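Local coordinates for OLD nuclease (Thermus scotoductus, PDB 6P74), which degrades linear or supercoiled double-stranded DNA exonucleolytically in the 5'-to-3' direction, nicks and linearises circular DNA, and has a DNA-stimulated ATPase activity, at residues L13-P19 and R333-Y338; L323-R327 and A421-P425. Numbering follows the deposited sequence.

Contact 1 of 2, residues L13-P19 and R333-Y338; sequences LEDIDLP and RVVVSY. With SO4 (sulfate ion), chain G.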
# COMPACT_ATOMS: atom_id res chain seq x y z
N LEU A 13 9.15 -9.42 -7.45
CA LEU A 13 10.01 -10.56 -7.11
C LEU A 13 9.66 -11.73 -8.02
O LEU A 13 8.79 -12.54 -7.71
CB LEU A 13 9.86 -10.93 -5.64
CG LEU A 13 10.10 -9.82 -4.62
CD1 LEU A 13 9.95 -10.33 -3.20
CD2 LEU A 13 11.47 -9.19 -4.82
N GLU A 14 10.37 -11.83 -9.15
CA GLU A 14 10.10 -12.93 -10.07
C GLU A 14 10.50 -14.26 -9.47
O GLU A 14 9.72 -15.22 -9.47
CB GLU A 14 10.82 -12.70 -11.39
CG GLU A 14 10.76 -13.89 -12.33
CD GLU A 14 10.96 -13.52 -13.78
OE1 GLU A 14 10.21 -14.05 -14.63
OE2 GLU A 14 11.85 -12.69 -14.09
N ASP A 15 11.71 -14.34 -8.91
CA ASP A 15 12.21 -15.57 -8.31
C ASP A 15 13.29 -15.05 -7.37
O ASP A 15 14.13 -14.23 -7.78
CB ASP A 15 12.61 -16.57 -9.40
CG ASP A 15 13.04 -17.92 -8.83
OD1 ASP A 15 13.39 -17.98 -7.63
OD2 ASP A 15 13.02 -18.92 -9.57
N ILE A 16 13.29 -15.52 -6.12
CA ILE A 16 14.29 -15.11 -5.15
C ILE A 16 14.28 -16.19 -4.07
O ILE A 16 13.26 -16.82 -3.80
CB ILE A 16 14.19 -13.72 -4.48
CG1 ILE A 16 12.83 -13.59 -3.81
CG2 ILE A 16 14.42 -12.62 -5.51
CD1 ILE A 16 12.83 -12.68 -2.60
N ASP A 17 15.43 -16.34 -3.43
CA ASP A 17 15.62 -17.35 -2.41
C ASP A 17 16.70 -16.84 -1.45
O ASP A 17 17.86 -16.74 -1.84
CB ASP A 17 16.03 -18.67 -3.07
CG ASP A 17 16.19 -19.81 -2.09
OD1 ASP A 17 16.08 -19.58 -0.86
OD2 ASP A 17 16.44 -20.94 -2.58
N LEU A 18 16.32 -16.50 -0.22
CA LEU A 18 17.40 -16.03 0.64
C LEU A 18 17.36 -16.69 2.01
O LEU A 18 16.28 -16.99 2.54
CB LEU A 18 17.37 -14.51 0.82
CG LEU A 18 16.17 -13.91 1.53
CD1 LEU A 18 16.61 -12.72 2.40
CD2 LEU A 18 15.17 -13.47 0.50
N PRO A 19 18.52 -16.91 2.62
CA PRO A 19 18.53 -17.37 4.01
C PRO A 19 18.13 -16.25 4.94
O PRO A 19 18.28 -15.06 4.63
CB PRO A 19 19.99 -17.78 4.25
CG PRO A 19 20.77 -16.89 3.26
CD PRO A 19 19.87 -16.79 2.04
N ARG A 333 15.25 -7.43 -13.10
CA ARG A 333 15.08 -8.68 -12.38
C ARG A 333 15.66 -8.50 -10.99
O ARG A 333 16.82 -8.08 -10.84
CB ARG A 333 15.78 -9.82 -13.14
CG ARG A 333 15.99 -11.09 -12.34
CD ARG A 333 15.41 -12.30 -13.06
NE ARG A 333 15.42 -13.48 -12.19
CZ ARG A 333 14.81 -14.63 -12.46
NH1 ARG A 333 14.11 -14.77 -13.59
NH2 ARG A 333 14.88 -15.64 -11.60
N VAL A 334 14.85 -8.78 -9.96
CA VAL A 334 15.35 -8.61 -8.59
C VAL A 334 16.29 -9.75 -8.25
O VAL A 334 15.99 -10.93 -8.50
CB VAL A 334 14.21 -8.50 -7.57
CG1 VAL A 334 14.82 -8.30 -6.17
CG2 VAL A 334 13.32 -7.34 -7.90
N VAL A 335 17.42 -9.40 -7.69
CA VAL A 335 18.51 -10.29 -7.35
C VAL A 335 18.89 -9.96 -5.92
O VAL A 335 18.92 -8.78 -5.55
CB VAL A 335 19.70 -10.08 -8.33
CG1 VAL A 335 20.97 -10.73 -7.81
CG2 VAL A 335 19.34 -10.62 -9.71
N VAL A 336 19.11 -10.98 -5.10
CA VAL A 336 19.52 -10.80 -3.72
C VAL A 336 20.92 -11.37 -3.55
O VAL A 336 21.20 -12.47 -4.02
CB VAL A 336 18.55 -11.47 -2.74
CG1 VAL A 336 19.00 -11.22 -1.30
CG2 VAL A 336 17.14 -11.01 -2.99
N SER A 337 21.78 -10.63 -2.85
CA SER A 337 23.16 -11.03 -2.60
C SER A 337 23.42 -11.11 -1.11
O SER A 337 22.82 -10.36 -0.33
CB SER A 337 24.17 -10.02 -3.21
OG SER A 337 23.79 -9.65 -4.51
N TYR A 338 24.36 -11.97 -0.73
CA TYR A 338 24.71 -12.26 0.65
C TYR A 338 25.95 -13.15 0.65
O TYR A 338 26.30 -13.75 -0.37
CB TYR A 338 23.56 -12.95 1.40
CG TYR A 338 23.03 -14.19 0.71
CD1 TYR A 338 23.63 -15.44 0.90
CD2 TYR A 338 21.95 -14.12 -0.15
CE1 TYR A 338 23.17 -16.58 0.26
CE2 TYR A 338 21.46 -15.27 -0.79
CZ TYR A 338 22.08 -16.50 -0.58
OH TYR A 338 21.61 -17.65 -1.22
S SO4 G . 24.98 -14.59 -3.72
O1 SO4 G . 26.17 -15.23 -4.25
O2 SO4 G . 24.80 -14.99 -2.33
O3 SO4 G . 25.14 -13.14 -3.79
O4 SO4 G . 23.81 -14.99 -4.49

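Contact 2 of 2, residues L323-R327 and A421-P425; sequences LRLVR and ALDIP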
# COMPACT_ATOMS: atom_id res chain seq x y z
N LEU A 323 23.88 -9.53 6.31
CA LEU A 323 23.64 -8.67 5.17
C LEU A 323 22.93 -9.39 4.03
O LEU A 323 23.32 -10.50 3.65
CB LEU A 323 24.96 -8.09 4.67
CG LEU A 323 25.56 -7.06 5.64
CD1 LEU A 323 26.92 -6.58 5.18
CD2 LEU A 323 24.58 -5.90 5.87
N ARG A 324 21.89 -8.75 3.52
CA ARG A 324 21.22 -9.13 2.28
C ARG A 324 21.09 -7.87 1.45
O ARG A 324 20.47 -6.90 1.91
CB ARG A 324 19.82 -9.73 2.53
CG ARG A 324 19.73 -10.77 3.62
CD ARG A 324 20.40 -12.06 3.21
NE ARG A 324 20.21 -13.06 4.24
CZ ARG A 324 21.06 -13.27 5.24
NH1 ARG A 324 22.19 -12.56 5.31
NH2 ARG A 324 20.78 -14.19 6.15
N LEU A 325 21.62 -7.88 0.24
CA LEU A 325 21.56 -6.71 -0.64
C LEU A 325 20.65 -7.01 -1.83
O LEU A 325 20.84 -8.01 -2.53
CB LEU A 325 22.97 -6.30 -1.09
CG LEU A 325 23.18 -5.23 -2.17
CD1 LEU A 325 22.49 -3.94 -1.83
CD2 LEU A 325 24.68 -4.98 -2.32
N VAL A 326 19.64 -6.16 -2.03
CA VAL A 326 18.55 -6.41 -2.96
C VAL A 326 18.56 -5.32 -4.03
O VAL A 326 18.59 -4.13 -3.70
CB VAL A 326 17.18 -6.44 -2.25
CG1 VAL A 326 16.02 -6.67 -3.25
CG2 VAL A 326 17.15 -7.52 -1.18
N ARG A 327 18.54 -5.72 -5.30
CA ARG A 327 18.51 -4.73 -6.37
C ARG A 327 18.09 -5.38 -7.67
O ARG A 327 18.07 -6.61 -7.80
CB ARG A 327 19.87 -4.04 -6.51
CG ARG A 327 20.88 -4.82 -7.24
CD ARG A 327 22.24 -4.28 -6.92
NE ARG A 327 23.10 -5.39 -6.56
CZ ARG A 327 24.34 -5.30 -6.11
NH1 ARG A 327 24.92 -4.11 -5.96
NH2 ARG A 327 24.98 -6.41 -5.82
N ALA A 421 31.42 -10.55 -2.08
CA ALA A 421 30.26 -11.39 -1.77
C ALA A 421 28.94 -10.70 -2.09
O ALA A 421 27.92 -11.37 -2.31
CB ALA A 421 30.29 -11.80 -0.29
N LEU A 422 28.91 -9.37 -2.12
CA LEU A 422 27.65 -8.66 -2.32
C LEU A 422 27.49 -8.14 -3.73
O LEU A 422 26.46 -7.53 -4.02
CB LEU A 422 27.50 -7.50 -1.34
CG LEU A 422 27.29 -7.93 0.12
CD1 LEU A 422 26.96 -6.74 1.04
CD2 LEU A 422 26.24 -9.02 0.22
N ASP A 423 28.49 -8.33 -4.59
CA ASP A 423 28.48 -7.80 -5.95
C ASP A 423 28.39 -6.27 -5.97
O ASP A 423 27.72 -5.67 -6.82
CB ASP A 423 27.36 -8.43 -6.78
CG ASP A 423 27.76 -9.79 -7.31
OD1 ASP A 423 28.70 -9.83 -8.14
OD2 ASP A 423 27.15 -10.80 -6.87
N ILE A 424 29.11 -5.61 -5.07
CA ILE A 424 29.30 -4.16 -5.14
C ILE A 424 30.56 -3.91 -5.96
O ILE A 424 31.61 -4.48 -5.65
CB ILE A 424 29.42 -3.55 -3.74
CG1 ILE A 424 28.21 -3.95 -2.89
CG2 ILE A 424 29.52 -2.06 -3.81
CD1 ILE A 424 28.49 -3.95 -1.40
N PRO A 425 30.48 -3.12 -7.04
CA PRO A 425 31.70 -2.80 -7.78
C PRO A 425 32.61 -1.93 -6.94
O PRO A 425 32.15 -1.08 -6.17
CB PRO A 425 31.19 -2.03 -9.01
CG PRO A 425 29.73 -2.30 -9.05
CD PRO A 425 29.30 -2.50 -7.64

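Contact 1 of 2, residues L13-P19 and R333-Y338
In the ABC-type ATPase domain of OLD, an antiparallel sheet is joined to the mixed sheet that carries the P-loop, and this contact exemplifies how two sheets meet mainly through side chains. Strand 16-19 belongs to the antiparallel sheet and strand 334-337 is an outermost strand of the mixed one; their axes approach to 7.2 Å at 18°, nearly parallel, and no hydrogen bond links them. Val334 and Val336 point across the gap while Val335 points away. Leu13 CD2 meets Val334 CG1 at 3.7 Å, Ile16 CG2 lies 4.0 Å from Val336 CG2, and Leu18 CB is 4.2 Å from Val336 CG1. Leu13 and Ile16 also touch Ile37 on helix 34-45, which begins within the P-loop, so this apolar layer borders the inferred ATP site. At the corner where the chain turns, Glu14 OE2 forms a salt bridge with Arg333 NH1 (3.1 Å) while Glu14 CG lies over one face of the guanidinium; Glu14 OE1 pairs with Arg68. The other end is closed by a CH-pi contact: Pro19 CD sits 3.6 Å from the centroid of the Tyr338 ring, and a sulfate oxygen, O2, occupies the opposite face.

Contact 2 of 2, residues L323-R327 and A421-P425
Leu422, Leu325 and Arg327 make most of this contact, the first two by apolar packing and the third by polar contacts. Leu422, which has the largest area covered by the other segment, lies at the C-terminal end of helix 409-422 and sits against strand 323-327: its CD1 is 4.1 Å from Leu323 CD1, and its CB 3.9 Å from Leu325 CD2. Leu325 reaches further, placing the same CD2 3.7 Å from Ile424 CG1, so one methyl bridges the residues before and after the turn. That turn is a Schellman motif, in which Asp423 adopts positive phi as the helix ends. It illustrates a general point about helix C-termini: carbonyls at and just beyond the end, which the helix itself does not bond, can be met from outside. Here the donor is Arg327, whose NH2 gives weak hydrogen bonds to Leu422 O at 2.6 Å and Asp423 O at 3.0 Å. Ser337, on the neighbouring strand, adds a further weak bond to Leu422 O. Strand 323-328 lies beside the P-loop strand 23-27 in the ATPase sheet, whereas the helix is assigned to the Toprim domain, so the contact joins the two domains. The Arg327 side chain also comes within about 4 Å of that of Ala32, a residue of the inferred ATP site, and within about 3 Å of a second sulfate, not that of contact 1, probably from the crystallisation liquor.

How the contacts relate
Followed from the N terminus, the chain lays down 13-19 first, passes through the P-loop and the inferred dimerization region, and returns at 323-327, which opens contact 2. A few residues later, 333-338 closes the long loop of contact 1; only after entering the Toprim region does 421-425 close contact 2. The two loops therefore cross rather than nest. Their junction is the pair of antiparallel neighbours 323-328 and 334-337, joined where Ser337 N lies 2.8 Å from Leu325 O, and Arg324 NE, 2.8 Å from Pro19 O, ties strand 323-328 to segment 13-19 directly. This edge of the mixed sheet thus touches both the antiparallel sheet and the Toprim domain.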